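Local coordinates for protein extracellular ligand-binding receptor (Sphaerobacter thermophilus, PDB 4ZPJ) that probably serves as the extracellular solute-binding component of an ABC transporter, as in other members of the leucine-binding protein family, at residues Asp184-Thr189 with Ser214-Ala219; Tyr192-Leu197 with Glu249-Phe254; Val196-Asp201 with Val227-Gly232; Val253-Gly258 with Ile279-Ser284; Gly302-Thr307 with Leu396-Gln401. One frame throughout, in Å; residues are numbered along the deposited sequence.

Interaction 1 (Asp184-Thr189 with Ser214-Ala219). With ZN (zinc ion), chain E.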
# COMPACT_ATOMS: atom_id res chain seq x y z
N ASP A 184 17.58 -0.92 4.90
CA ASP A 184 18.84 -1.11 4.14
C ASP A 184 19.49 0.20 3.81
O ASP A 184 20.68 0.35 3.98
CB ASP A 184 18.60 -1.91 2.84
CG ASP A 184 18.11 -3.31 3.15
OD1 ASP A 184 18.91 -4.15 3.61
OD2 ASP A 184 16.92 -3.56 3.03
N TYR A 185 18.71 1.15 3.32
CA TYR A 185 19.24 2.45 3.00
C TYR A 185 19.86 3.12 4.22
O TYR A 185 20.92 3.72 4.13
CB TYR A 185 18.13 3.35 2.47
CG TYR A 185 18.63 4.62 1.85
CD1 TYR A 185 19.17 4.63 0.56
CD2 TYR A 185 18.59 5.81 2.56
CE1 TYR A 185 19.62 5.80 -0.01
CE2 TYR A 185 19.06 6.98 2.01
CZ TYR A 185 19.60 6.96 0.72
OH TYR A 185 20.06 8.11 0.14
N ALA A 186 19.19 3.00 5.37
CA ALA A 186 19.67 3.61 6.63
C ALA A 186 21.04 3.05 7.04
O ALA A 186 21.92 3.80 7.49
CB ALA A 186 18.67 3.34 7.75
N TYR A 187 21.18 1.73 6.92
CA TYR A 187 22.41 1.04 7.27
C TYR A 187 23.49 1.28 6.21
O TYR A 187 24.59 1.74 6.53
CB TYR A 187 22.20 -0.47 7.40
CG TYR A 187 23.41 -1.16 8.02
CD1 TYR A 187 24.48 -1.62 7.24
CD2 TYR A 187 23.49 -1.36 9.38
CE1 TYR A 187 25.58 -2.24 7.85
CE2 TYR A 187 24.57 -1.97 9.97
CZ TYR A 187 25.61 -2.39 9.20
OH TYR A 187 26.65 -3.01 9.83
N GLU A 188 23.18 0.90 4.97
CA GLU A 188 24.19 0.86 3.89
C GLU A 188 24.64 2.25 3.44
O GLU A 188 25.80 2.47 3.24
CB GLU A 188 23.66 0.14 2.64
CG GLU A 188 23.07 -1.24 2.84
CD GLU A 188 24.08 -2.27 3.29
OE1 GLU A 188 23.68 -3.44 3.48
OE2 GLU A 188 25.27 -1.93 3.43
N THR A 189 23.70 3.16 3.19
CA THR A 189 24.01 4.50 2.67
C THR A 189 24.11 5.52 3.82
O THR A 189 25.11 6.21 3.95
CB THR A 189 22.95 4.91 1.64
OG1 THR A 189 22.83 3.86 0.69
CG2 THR A 189 23.29 6.24 0.90
N SER A 214 13.59 -6.34 11.17
CA SER A 214 14.11 -7.53 10.51
C SER A 214 15.17 -7.18 9.47
O SER A 214 16.26 -7.71 9.53
CB SER A 214 12.96 -8.30 9.87
OG SER A 214 13.45 -9.34 9.06
N ARG A 215 14.88 -6.25 8.57
CA ARG A 215 15.89 -5.83 7.60
C ARG A 215 17.04 -5.10 8.22
O ARG A 215 18.17 -5.20 7.74
CB ARG A 215 15.34 -4.87 6.55
CG ARG A 215 14.28 -5.38 5.62
CD ARG A 215 14.74 -6.51 4.73
NE ARG A 215 15.82 -6.14 3.84
CZ ARG A 215 16.28 -6.95 2.89
NH1 ARG A 215 15.74 -8.15 2.73
NH2 ARG A 215 17.30 -6.58 2.11
N PHE A 216 16.76 -4.29 9.26
CA PHE A 216 17.83 -3.45 9.82
C PHE A 216 18.71 -4.39 10.53
O PHE A 216 19.92 -4.23 10.49
CB PHE A 216 17.26 -2.32 10.70
CG PHE A 216 18.28 -1.29 11.16
CD1 PHE A 216 18.94 -0.49 10.26
CD2 PHE A 216 18.54 -1.10 12.51
CE1 PHE A 216 19.88 0.45 10.68
CE2 PHE A 216 19.46 -0.15 12.96
CZ PHE A 216 20.14 0.63 12.04
N GLU A 217 18.13 -5.41 11.15
CA GLU A 217 18.92 -6.38 11.93
C GLU A 217 19.75 -7.29 11.01
O GLU A 217 20.88 -7.55 11.30
CB GLU A 217 18.05 -7.23 12.88
CG GLU A 217 17.67 -6.46 14.14
CD GLU A 217 16.86 -7.25 15.15
OE1 GLU A 217 16.44 -8.38 14.86
OE2 GLU A 217 16.63 -6.71 16.23
N GLN A 218 19.16 -7.73 9.92
CA GLN A 218 19.89 -8.50 8.92
C GLN A 218 21.06 -7.76 8.33
O GLN A 218 22.04 -8.38 8.02
CB GLN A 218 18.96 -8.92 7.79
CG GLN A 218 17.98 -9.97 8.26
CD GLN A 218 17.00 -10.47 7.20
OE1 GLN A 218 16.88 -9.91 6.09
NE2 GLN A 218 16.30 -11.55 7.54
N ALA A 219 21.00 -6.42 8.16
CA ALA A 219 22.19 -5.71 7.65
C ALA A 219 23.27 -5.53 8.68
O ALA A 219 24.38 -5.09 8.33
CB ALA A 219 21.84 -4.37 7.04
ZN ZN E . 24.94 -4.94 4.19
O HOH W 1 18.94 -6.13 5.10

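Interaction 2 (Tyr192-Leu197 with Glu249-Phe254)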
# COMPACT_ATOMS: atom_id res chain seq x y z
N TYR A 192 23.68 4.49 9.62
CA TYR A 192 23.06 4.32 10.93
C TYR A 192 23.27 2.91 11.43
O TYR A 192 23.21 1.94 10.68
CB TYR A 192 21.54 4.63 10.85
CG TYR A 192 21.20 6.03 10.38
CD1 TYR A 192 22.09 7.11 10.56
CD2 TYR A 192 19.97 6.28 9.80
CE1 TYR A 192 21.75 8.40 10.10
CE2 TYR A 192 19.64 7.54 9.35
CZ TYR A 192 20.51 8.59 9.49
OH TYR A 192 20.10 9.83 9.01
N ARG A 193 23.50 2.79 12.73
CA ARG A 193 23.81 1.50 13.31
C ARG A 193 22.84 1.09 14.38
O ARG A 193 22.65 -0.11 14.62
CB ARG A 193 25.25 1.47 13.88
CG ARG A 193 26.32 1.62 12.81
CD ARG A 193 26.26 0.42 11.85
NE ARG A 193 27.19 0.52 10.73
CZ ARG A 193 26.91 0.93 9.48
NH1 ARG A 193 25.68 1.34 9.11
NH2 ARG A 193 27.89 0.92 8.58
N ARG A 194 22.24 2.07 15.04
CA ARG A 194 21.37 1.83 16.18
C ARG A 194 20.12 2.66 15.96
O ARG A 194 20.22 3.87 15.75
CB ARG A 194 22.12 2.30 17.42
CG ARG A 194 23.04 1.25 18.06
CD ARG A 194 24.41 1.78 18.58
NE ARG A 194 24.43 2.99 19.44
CZ ARG A 194 24.78 4.24 19.06
NH1 ARG A 194 24.75 5.22 19.96
NH2 ARG A 194 25.13 4.55 17.79
N MSE A 195 18.94 2.07 15.98
CA MSE A 195 17.72 2.87 15.73
C MSE A 195 16.65 2.64 16.74
O MSE A 195 16.65 1.60 17.39
CB MSE A 195 17.18 2.61 14.32
CG MSE A 195 18.11 3.21 13.27
SE MSE A 195 17.40 3.21 11.46
CE MSE A 195 15.65 4.11 11.80
N VAL A 196 15.79 3.65 16.89
CA VAL A 196 14.54 3.60 17.65
C VAL A 196 13.38 3.49 16.69
O VAL A 196 13.36 4.13 15.61
CB VAL A 196 14.31 4.88 18.47
CG1 VAL A 196 12.97 4.88 19.19
CG2 VAL A 196 15.40 5.01 19.51
N LEU A 197 12.39 2.70 17.08
CA LEU A 197 11.19 2.50 16.28
C LEU A 197 9.97 3.07 16.98
O LEU A 197 9.83 2.94 18.19
CB LEU A 197 10.95 1.02 16.05
CG LEU A 197 12.02 0.15 15.43
CD1 LEU A 197 11.47 -1.24 15.15
CD2 LEU A 197 12.47 0.82 14.14
N GLU A 249 21.12 6.70 22.90
CA GLU A 249 21.97 5.61 22.44
C GLU A 249 21.61 5.15 21.02
O GLU A 249 21.66 3.96 20.72
CB GLU A 249 21.88 4.45 23.45
CG GLU A 249 22.47 4.79 24.83
CD GLU A 249 23.97 5.14 24.81
OE1 GLU A 249 24.33 6.25 24.35
OE2 GLU A 249 24.80 4.32 25.28
N ALA A 250 21.27 6.08 20.13
CA ALA A 250 20.79 5.70 18.80
C ALA A 250 21.18 6.74 17.78
O ALA A 250 21.48 7.87 18.13
CB ALA A 250 19.29 5.54 18.80
N ASP A 251 21.16 6.34 16.51
CA ASP A 251 21.48 7.25 15.44
C ASP A 251 20.24 7.85 14.72
O ASP A 251 20.39 8.89 14.09
CB ASP A 251 22.38 6.52 14.43
CG ASP A 251 23.55 5.84 15.12
OD1 ASP A 251 24.25 6.58 15.88
OD2 ASP A 251 23.73 4.58 14.91
N ALA A 252 19.07 7.23 14.83
CA ALA A 252 17.89 7.62 14.00
C ALA A 252 16.62 6.96 14.48
O ALA A 252 16.68 6.03 15.26
CB ALA A 252 18.08 7.27 12.51
N VAL A 253 15.49 7.43 13.97
CA VAL A 253 14.19 6.90 14.34
C VAL A 253 13.44 6.51 13.10
O VAL A 253 13.51 7.22 12.16
CB VAL A 253 13.35 8.03 15.00
CG1 VAL A 253 11.97 7.51 15.41
CG2 VAL A 253 14.09 8.56 16.19
N PHE A 254 12.72 5.40 13.11
CA PHE A 254 11.75 5.08 12.08
C PHE A 254 10.35 5.20 12.70
O PHE A 254 10.15 4.68 13.79
CB PHE A 254 11.94 3.67 11.54
CG PHE A 254 10.76 3.15 10.73
CD1 PHE A 254 10.60 3.50 9.38
CD2 PHE A 254 9.83 2.33 11.29
CE1 PHE A 254 9.50 3.05 8.64
CE2 PHE A 254 8.74 1.87 10.56
CZ PHE A 254 8.57 2.22 9.26

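Interaction 3 (Val196-Asp201 with Val227-Gly232). With ZN (zinc ion), chain G.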
# COMPACT_ATOMS: atom_id res chain seq x y z
N VAL A 196 15.79 3.65 16.89
CA VAL A 196 14.54 3.60 17.65
C VAL A 196 13.38 3.49 16.69
O VAL A 196 13.36 4.13 15.61
CB VAL A 196 14.31 4.88 18.47
CG1 VAL A 196 12.97 4.88 19.19
CG2 VAL A 196 15.40 5.01 19.51
N LEU A 197 12.39 2.70 17.08
CA LEU A 197 11.19 2.50 16.28
C LEU A 197 9.97 3.07 16.98
O LEU A 197 9.83 2.94 18.19
CB LEU A 197 10.95 1.02 16.05
CG LEU A 197 12.02 0.15 15.43
CD1 LEU A 197 11.47 -1.24 15.15
CD2 LEU A 197 12.47 0.82 14.14
N HIS A 198 9.07 3.65 16.21
CA HIS A 198 7.87 4.17 16.74
C HIS A 198 6.71 3.92 15.82
O HIS A 198 6.85 4.07 14.61
CB HIS A 198 8.04 5.67 16.95
CG HIS A 198 6.76 6.39 17.16
ND1 HIS A 198 6.02 6.25 18.31
CD2 HIS A 198 6.07 7.23 16.35
CE1 HIS A 198 4.95 7.01 18.23
NE2 HIS A 198 4.95 7.61 17.05
N ALA A 199 5.57 3.53 16.38
CA ALA A 199 4.35 3.37 15.59
C ALA A 199 3.09 3.62 16.34
O ALA A 199 3.05 3.49 17.57
CB ALA A 199 4.26 1.97 15.03
N ALA A 200 2.04 3.91 15.59
CA ALA A 200 0.70 3.88 16.14
C ALA A 200 0.45 2.46 16.61
O ALA A 200 0.93 1.50 15.99
CB ALA A 200 -0.32 4.26 15.08
N ASP A 201 -0.30 2.32 17.68
CA ASP A 201 -0.48 1.04 18.35
C ASP A 201 -1.65 0.29 17.76
O ASP A 201 -2.76 0.26 18.33
CB ASP A 201 -0.77 1.25 19.84
CG ASP A 201 -0.60 -0.03 20.68
OD1 ASP A 201 -0.42 -1.14 20.09
OD2 ASP A 201 -0.61 0.09 21.94
N VAL A 227 8.66 2.43 20.71
CA VAL A 227 7.71 3.29 21.35
C VAL A 227 6.41 3.34 20.55
O VAL A 227 6.34 3.73 19.36
CB VAL A 227 8.25 4.72 21.53
CG1 VAL A 227 7.24 5.58 22.30
CG2 VAL A 227 9.57 4.71 22.28
N VAL A 228 5.35 3.00 21.23
CA VAL A 228 4.07 2.93 20.63
C VAL A 228 3.15 4.01 21.23
O VAL A 228 3.27 4.38 22.41
CB VAL A 228 3.62 1.50 20.81
CG1 VAL A 228 2.21 1.42 21.32
CG2 VAL A 228 3.84 0.76 19.48
N ALA A 229 2.25 4.53 20.40
CA ALA A 229 1.31 5.58 20.80
C ALA A 229 -0.09 5.19 20.39
O ALA A 229 -0.23 4.68 19.29
CB ALA A 229 1.71 6.88 20.13
N PRO A 230 -1.13 5.38 21.26
CA PRO A 230 -2.46 4.93 20.82
C PRO A 230 -2.92 5.58 19.54
O PRO A 230 -2.55 6.72 19.23
CB PRO A 230 -3.40 5.36 21.95
CG PRO A 230 -2.52 5.62 23.14
CD PRO A 230 -1.16 6.01 22.59
N ILE A 231 -3.79 4.89 18.81
CA ILE A 231 -4.49 5.52 17.71
C ILE A 231 -5.21 6.76 18.23
O ILE A 231 -5.78 6.69 19.32
CB ILE A 231 -5.58 4.60 17.12
CG1 ILE A 231 -5.00 3.28 16.62
CG2 ILE A 231 -6.29 5.33 15.97
CD1 ILE A 231 -4.50 3.38 15.23
N GLY A 232 -5.19 7.84 17.44
CA GLY A 232 -5.87 9.10 17.73
C GLY A 232 -5.20 9.98 18.79
O GLY A 232 -5.86 10.85 19.38
ZN ZN G . -0.03 -3.03 20.43
O HOH W 2 -1.93 -3.77 19.50
O HOH W 3 1.20 -2.52 21.91

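Interaction 4 (Val253-Gly258 with Ile279-Ser284)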
# COMPACT_ATOMS: atom_id res chain seq x y z
N VAL A 253 15.49 7.43 13.97
CA VAL A 253 14.19 6.90 14.34
C VAL A 253 13.44 6.51 13.10
O VAL A 253 13.51 7.22 12.16
CB VAL A 253 13.35 8.03 15.00
CG1 VAL A 253 11.97 7.51 15.41
CG2 VAL A 253 14.09 8.56 16.19
N PHE A 254 12.72 5.40 13.11
CA PHE A 254 11.75 5.08 12.08
C PHE A 254 10.35 5.20 12.70
O PHE A 254 10.15 4.68 13.79
CB PHE A 254 11.94 3.67 11.54
CG PHE A 254 10.76 3.15 10.73
CD1 PHE A 254 10.60 3.50 9.38
CD2 PHE A 254 9.83 2.33 11.29
CE1 PHE A 254 9.50 3.05 8.64
CE2 PHE A 254 8.74 1.87 10.56
CZ PHE A 254 8.57 2.22 9.26
N ALA A 255 9.42 5.88 12.04
CA ALA A 255 8.04 6.04 12.52
C ALA A 255 6.95 5.76 11.46
O ALA A 255 7.04 6.20 10.27
CB ALA A 255 7.84 7.43 13.05
N PHE A 256 5.92 5.04 11.90
CA PHE A 256 4.74 4.72 11.09
C PHE A 256 3.43 5.00 11.81
O PHE A 256 3.24 4.59 12.96
CB PHE A 256 4.76 3.25 10.71
CG PHE A 256 3.46 2.75 10.17
CD1 PHE A 256 2.47 2.27 11.03
CD2 PHE A 256 3.24 2.74 8.80
CE1 PHE A 256 1.26 1.80 10.52
CE2 PHE A 256 2.03 2.28 8.28
CZ PHE A 256 1.04 1.80 9.15
N HIS A 257 2.52 5.69 11.13
CA HIS A 257 1.16 5.92 11.61
C HIS A 257 0.13 5.64 10.57
O HIS A 257 -1.05 5.73 10.84
CB HIS A 257 0.97 7.36 12.02
CG HIS A 257 1.89 7.79 13.09
ND1 HIS A 257 3.19 8.19 12.83
CD2 HIS A 257 1.74 7.80 14.43
CE1 HIS A 257 3.78 8.48 13.97
NE2 HIS A 257 2.94 8.22 14.96
N GLY A 258 0.54 5.30 9.36
CA GLY A 258 -0.41 5.23 8.24
C GLY A 258 -0.67 6.63 7.74
O GLY A 258 -0.18 7.60 8.28
N ILE A 279 17.61 14.72 15.63
CA ILE A 279 17.52 13.27 15.49
C ILE A 279 16.94 12.88 14.12
O ILE A 279 15.77 13.13 13.84
CB ILE A 279 16.65 12.70 16.61
CG1 ILE A 279 17.33 12.92 17.95
CG2 ILE A 279 16.44 11.22 16.44
CD1 ILE A 279 16.34 12.84 19.10
N PRO A 280 17.77 12.27 13.26
CA PRO A 280 17.25 11.88 11.94
C PRO A 280 16.06 10.99 12.03
O PRO A 280 16.00 10.10 12.86
CB PRO A 280 18.44 11.13 11.29
CG PRO A 280 19.66 11.71 12.00
CD PRO A 280 19.21 11.96 13.42
N LEU A 281 15.12 11.21 11.14
CA LEU A 281 13.86 10.49 11.17
C LEU A 281 13.60 9.92 9.79
O LEU A 281 13.75 10.64 8.79
CB LEU A 281 12.76 11.45 11.55
CG LEU A 281 11.34 10.97 11.33
CD1 LEU A 281 11.03 9.80 12.23
CD2 LEU A 281 10.39 12.11 11.61
N ILE A 282 13.19 8.64 9.73
CA ILE A 282 12.76 8.03 8.51
C ILE A 282 11.29 7.75 8.73
O ILE A 282 10.91 6.89 9.54
CB ILE A 282 13.51 6.73 8.23
CG1 ILE A 282 14.98 7.04 7.95
CG2 ILE A 282 12.85 5.98 7.09
CD1 ILE A 282 15.86 5.84 7.76
N PRO A 283 10.45 8.53 8.06
CA PRO A 283 9.05 8.27 8.11
C PRO A 283 8.72 7.12 7.24
O PRO A 283 9.40 6.84 6.25
CB PRO A 283 8.41 9.50 7.48
CG PRO A 283 9.48 10.44 7.14
CD PRO A 283 10.78 9.66 7.17
N SER A 284 7.62 6.47 7.57
CA SER A 284 7.02 5.54 6.65
C SER A 284 6.54 6.31 5.42
O SER A 284 6.04 7.45 5.53
CB SER A 284 5.82 4.85 7.29
OG SER A 284 4.96 4.32 6.32

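Interaction 5 (Gly302-Thr307 with Leu396-Gln401)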
# COMPACT_ATOMS: atom_id res chain seq x y z
N GLY A 302 13.25 17.09 3.42
CA GLY A 302 14.54 16.40 3.56
C GLY A 302 14.52 14.98 4.12
O GLY A 302 15.51 14.29 4.06
N LEU A 303 13.38 14.54 4.62
CA LEU A 303 13.17 13.22 5.15
C LEU A 303 13.14 12.19 4.04
O LEU A 303 12.50 12.35 3.02
CB LEU A 303 11.82 13.18 5.95
CG LEU A 303 11.91 13.47 7.46
CD1 LEU A 303 13.04 14.43 7.80
CD2 LEU A 303 10.62 13.86 8.14
N VAL A 304 13.80 11.09 4.28
CA VAL A 304 13.82 9.97 3.35
C VAL A 304 12.85 8.89 3.81
O VAL A 304 12.77 8.58 5.00
CB VAL A 304 15.29 9.42 3.31
CG1 VAL A 304 15.32 8.03 2.81
CG2 VAL A 304 16.15 10.30 2.42
N SER A 305 12.15 8.29 2.85
CA SER A 305 11.24 7.19 3.10
C SER A 305 11.20 6.19 1.93
O SER A 305 11.40 6.54 0.78
CB SER A 305 9.81 7.71 3.35
OG SER A 305 9.26 8.25 2.18
N GLY A 306 10.86 4.94 2.26
CA GLY A 306 10.48 3.97 1.27
C GLY A 306 9.03 4.13 0.92
O GLY A 306 8.20 4.42 1.79
N THR A 307 8.71 3.97 -0.34
CA THR A 307 7.32 3.99 -0.77
C THR A 307 7.04 3.15 -2.01
O THR A 307 7.94 2.76 -2.77
CB THR A 307 6.82 5.43 -1.04
OG1 THR A 307 5.36 5.46 -1.11
CG2 THR A 307 7.43 6.01 -2.30
N LEU A 396 12.71 4.62 -3.09
CA LEU A 396 13.20 5.41 -1.98
C LEU A 396 13.13 6.89 -2.34
O LEU A 396 13.77 7.32 -3.28
CB LEU A 396 14.64 5.11 -1.67
CG LEU A 396 15.00 4.06 -0.65
CD1 LEU A 396 16.44 4.34 -0.35
CD2 LEU A 396 14.21 4.08 0.65
N CYS A 397 12.44 7.65 -1.51
CA CYS A 397 12.16 9.01 -1.81
C CYS A 397 12.56 10.00 -0.71
O CYS A 397 12.81 9.64 0.44
CB CYS A 397 10.69 9.14 -2.03
SG CYS A 397 10.13 8.31 -3.51
N ARG A 398 12.61 11.25 -1.10
CA ARG A 398 12.82 12.33 -0.18
C ARG A 398 11.82 13.41 -0.50
O ARG A 398 11.58 13.70 -1.71
CB ARG A 398 14.21 12.89 -0.35
CG ARG A 398 14.52 13.92 0.72
CD ARG A 398 16.00 14.30 0.68
NE ARG A 398 16.39 14.79 -0.63
CZ ARG A 398 17.65 15.05 -0.99
NH1 ARG A 398 18.62 14.87 -0.10
NH2 ARG A 398 17.93 15.50 -2.23
N VAL A 399 11.25 14.00 0.56
CA VAL A 399 10.36 15.13 0.42
C VAL A 399 11.12 16.37 0.09
O VAL A 399 12.02 16.77 0.84
CB VAL A 399 9.60 15.42 1.71
CG1 VAL A 399 8.71 16.64 1.51
CG2 VAL A 399 8.78 14.19 2.11
N GLU A 400 10.73 17.02 -0.98
CA GLU A 400 11.34 18.26 -1.42
C GLU A 400 10.25 19.26 -1.70
O GLU A 400 9.06 18.91 -1.72
CB GLU A 400 12.20 18.06 -2.65
CG GLU A 400 13.26 17.00 -2.40
CD GLU A 400 14.24 16.92 -3.54
OE1 GLU A 400 14.14 17.77 -4.48
OE2 GLU A 400 15.09 16.01 -3.50
N GLN A 401 10.66 20.51 -1.77
CA GLN A 401 9.79 21.62 -2.16
C GLN A 401 10.19 22.12 -3.54
O GLN A 401 11.34 22.45 -3.76
CB GLN A 401 9.89 22.77 -1.19
CG GLN A 401 8.77 23.79 -1.44
CD GLN A 401 8.61 24.78 -0.29
OE1 GLN A 401 9.59 25.21 0.33
NE2 GLN A 401 7.36 25.16 -0.02

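Interaction 1 (Asp184-Thr189 with Ser214-Ala219)
Two helices that rest on M195 of the parallel sheet in this periplasmic-binding-protein fold run side by side: the short segments of helix 180-188 and helix 203-218 lie 9.0 Å apart and only 25° from parallel. R215 carries the polar half of the contact. Its CB points toward the other helix, and as the chain bends at chi2 and chi3, CB, CG and CD each pass 4.0 to 4.1 Å from D184 OD2. NE then donates to D184 OD2 at 2.9 Å, the oxygen close to the guanidinium plane and using its syn lone pair. NH2 adds two weak bonds, one to each oxygen, while NH1 is hydrogen-bonded to the carbonyl of S422 near the chain end. Carboxylate and guanidinium planes stand 68° apart, so one good bond rather than a flat two-pronged pairing holds the salt bridge. Arginine suits the place because its three nitrogens can serve both partners. A water spans the same gap, donating to D184 OD1 and to R215 O.

Deeper in, small A186 makes room for the ring of F216, whose CE1 reaches Y187 CB at 4.1 Å. On the outer side, E188 OE1 binds zinc at 2.1 Å. A219 covers one face of the Y187 ring: its CB makes a CH-pi contact 4.0 Å from the centroid, and its carbonyl O sits 3.1 Å from CZ.

Interaction 2 (Tyr192-Leu197 with Glu249-Phe254)
Strand 194-197 and strand 252-254 run parallel, their short axes 4.7 Å apart at closest approach and twisted by 38°. V196 faces V253 and bonds to the residues on either side of it: V196 N donates to A252 O at 3.0 Å, and V196 O receives F254 N at 2.9 Å, nearly along the C=O axis. Before the strands settle into register, D251 N donates to R194 O in an almost straight bond.

The side chain of D251 secures this entry. Its OD2 accepts two amides, R193 N on the anti lone pair at 2.8 Å and R194 N from above the carboxylate plane. OD1 forms a salt bridge with R194 NH2 at 2.9 Å, the two flat groups turned 70° against each other. An alanine here removes the acceptor shared by the two amides and the partner of R194 NH2, and would probably loosen the start of strand 194-200. These are the two inner strands of a four-stranded parallel sheet, the order being 222-229, 194-200, 252-256, 281-283, as expected of an alpha/beta lobe in a periplasmic binding protein.

Small A252 suits its place beneath the Y192 ring, meeting one face with its methyl, CB to CD2 3.4 Å. Along the same face of the sheet, selenomethionine M195 bends at chi3 so that CE lies 3.7 Å from F254 CB. L197 CD2 reaches that same CB at 3.9 Å. On the face bearing V196 and V253, V196 CG2 packs against the A250 methyl, with helix 237-246 beyond.

Interaction 3 (Val196-Asp201 with Val227-Gly232)
The imidazole of H198 is the chief flat group, and V227 O and the methyl of A229 both lie at its edge. H198 ND1 donates to V227 O at 2.7 Å, with the oxygen 30° out of the ring plane and the nitrogen standing above the carbonyl plane. A229 CB comes to 3.8 Å from H198 CE1, a closeness that a methyl permits. F266 stacks on the ring, and H198 NE2 is hydrogen-bonded to H257 NE2, so both ring nitrogens of this buried histidine have partners. With CG anti to the backbone N (chi1 164°), the ring reaches across to strand 222-229, ND1 at V227 O and CE1 by A229.

V227 O is gripped twice, for A199 N also donates to it, at 3.1 Å. The backbone pairing continues on both sides: V227 N meets L197 O at 2.8 Å, and A229 N meets A199 O. Strands 194-200 and 222-229 are thus adjacent and parallel, the two strands of a beta-alpha-beta unit whose helix, 203-218, packs over L197, A199 and V228.

The last rung falls at the strand ends, where D201 N donates to A229 O at 2.9 Å; the D201 side chain, CG anti to the backbone N, reaches the zinc. D201 OD1 binds zinc at 2.0 Å, with H206 and two waters as the other ligands. The other oxygen, D201 OD2, lies tightly against V228 CG1 at 3.2 Å, and V228 sits off a staggered position, chi1 133°, beside it. On the sheet face that carries H198 and A229, A200 CB touches I231 CD1 at 4.3 Å.

Interaction 4 (Val253-Gly258 with Ile279-Ser284)
Four backbone bonds hold strand 253-256 parallel to strand 281-283. V253 N and A255 N donate to P280 O and I282 O; in return V253 O receives I282 N and A255 O receives S284 N, both at 2.8 Å. Prolines suit positions 280 and 283, neither being asked for an N-H in this pairing, and strand 281-283 is one of the two edge strands of its sheet.

Apolar contacts fall on two faces. On that of V253 and A255, L281 CD1 packs against V253 CB at 4.0 Å and A255 CB at 4.1 Å, while V253 CG2 meets I279 CG2 at 3.6 Å. On the other face the side chains of F254 and I282 cross at about a right angle, CD1 to CG2 4.1 Å, and the F254 ring extends to S284 CA. An alanine here removes the ring that covers I282 and S284 and stacks on F212, and would probably leave this core less tightly packed.

Aromatic-polar contacts finish the strand. G258, whose own backbone angles call for glycine, puts its N 3.4 Å above the centre of the F256 ring. S284 OG lies in the ring plane, 3.4 Å from CD2, and is hydrogen-bonded to D179 OD2 and A286 N.

The pair closes a beta-alpha-beta unit: helix 261-272 between the strands covers L281 and A255 with L267, Y270 and F266, whereas F254 and F256 lie against E208 of helix 203-218.

Interaction 5 (Gly302-Thr307 with Leu396-Gln401)
S305 and C397 form the hydrogen-bonded pair at the centre of the bridged residues of these antiparallel strands: S305 N donates to C397 O at 2.8 Å and C397 N to S305 O at 2.7 Å. Toward the start of segment 302-307, V399 stands opposite two residues at once. V399 N donates to L303 O at 3.2 Å, and V399 O receives G302 N at 2.9 Å, in the manner of a G1 beta bulge. G302 takes phi 87° and psi -10°, where a side chain would be jammed against the preceding carbonyl, so glycine fits the position.

Side chains fill in around this backbone. G306 pairs with L396, and L396 CD2 lies 3.8 Å from G306 CA. On the S305 and C397 face, C397 SG touches T307 CG2 at 3.7 Å. R398 lays its aliphatic part along the bulge, CD to G302 O 3.4 Å, and V304 packs beside its CB. A bend at chi3 then turns the guanidinium to E400 on its own strand, where NH2 forms a salt bridge to OE2 at 3.2 Å.

Further out, strand 390-401 is hydrogen-bonded along its other edge to strand 407-418, through L396, R398 and E400. Y185 of helix 180-188 covers V304 and L396, and L303 reaches L281 and P283 of the parallel sheet, so this antiparallel sheet packs against the parallel sheet and its helices. Four main-chain bonds carry the pairing itself; the one salt bridge lies within a single strand, so it probably steadies the R398 side chain and does not itself join the two strands.

How the interactions relate
Interactions 2, 3 and 4 are neighbouring seams of one parallel sheet. Strand 194-200 is shared by 2 and 3, strand 252-256 by 2 and 4, and their centres lie 10 to 15 Å apart. Interaction 1 joins two helices beside this sheet, its centre about 11 Å from that of interaction 2, where Y187 O meets R193 NH1. Interaction 5 belongs to the antiparallel sheet; it touches interaction 4 where V304 and S305 meet I282 and P283, and interaction 1 through Y185 and L396. Along the chain interactions 1, 2 and 3 interleave, 4 begins where 2 ends, and 5 comes last. Such mutual contact is consistent with one compact lobe of the probable solute-binding protein.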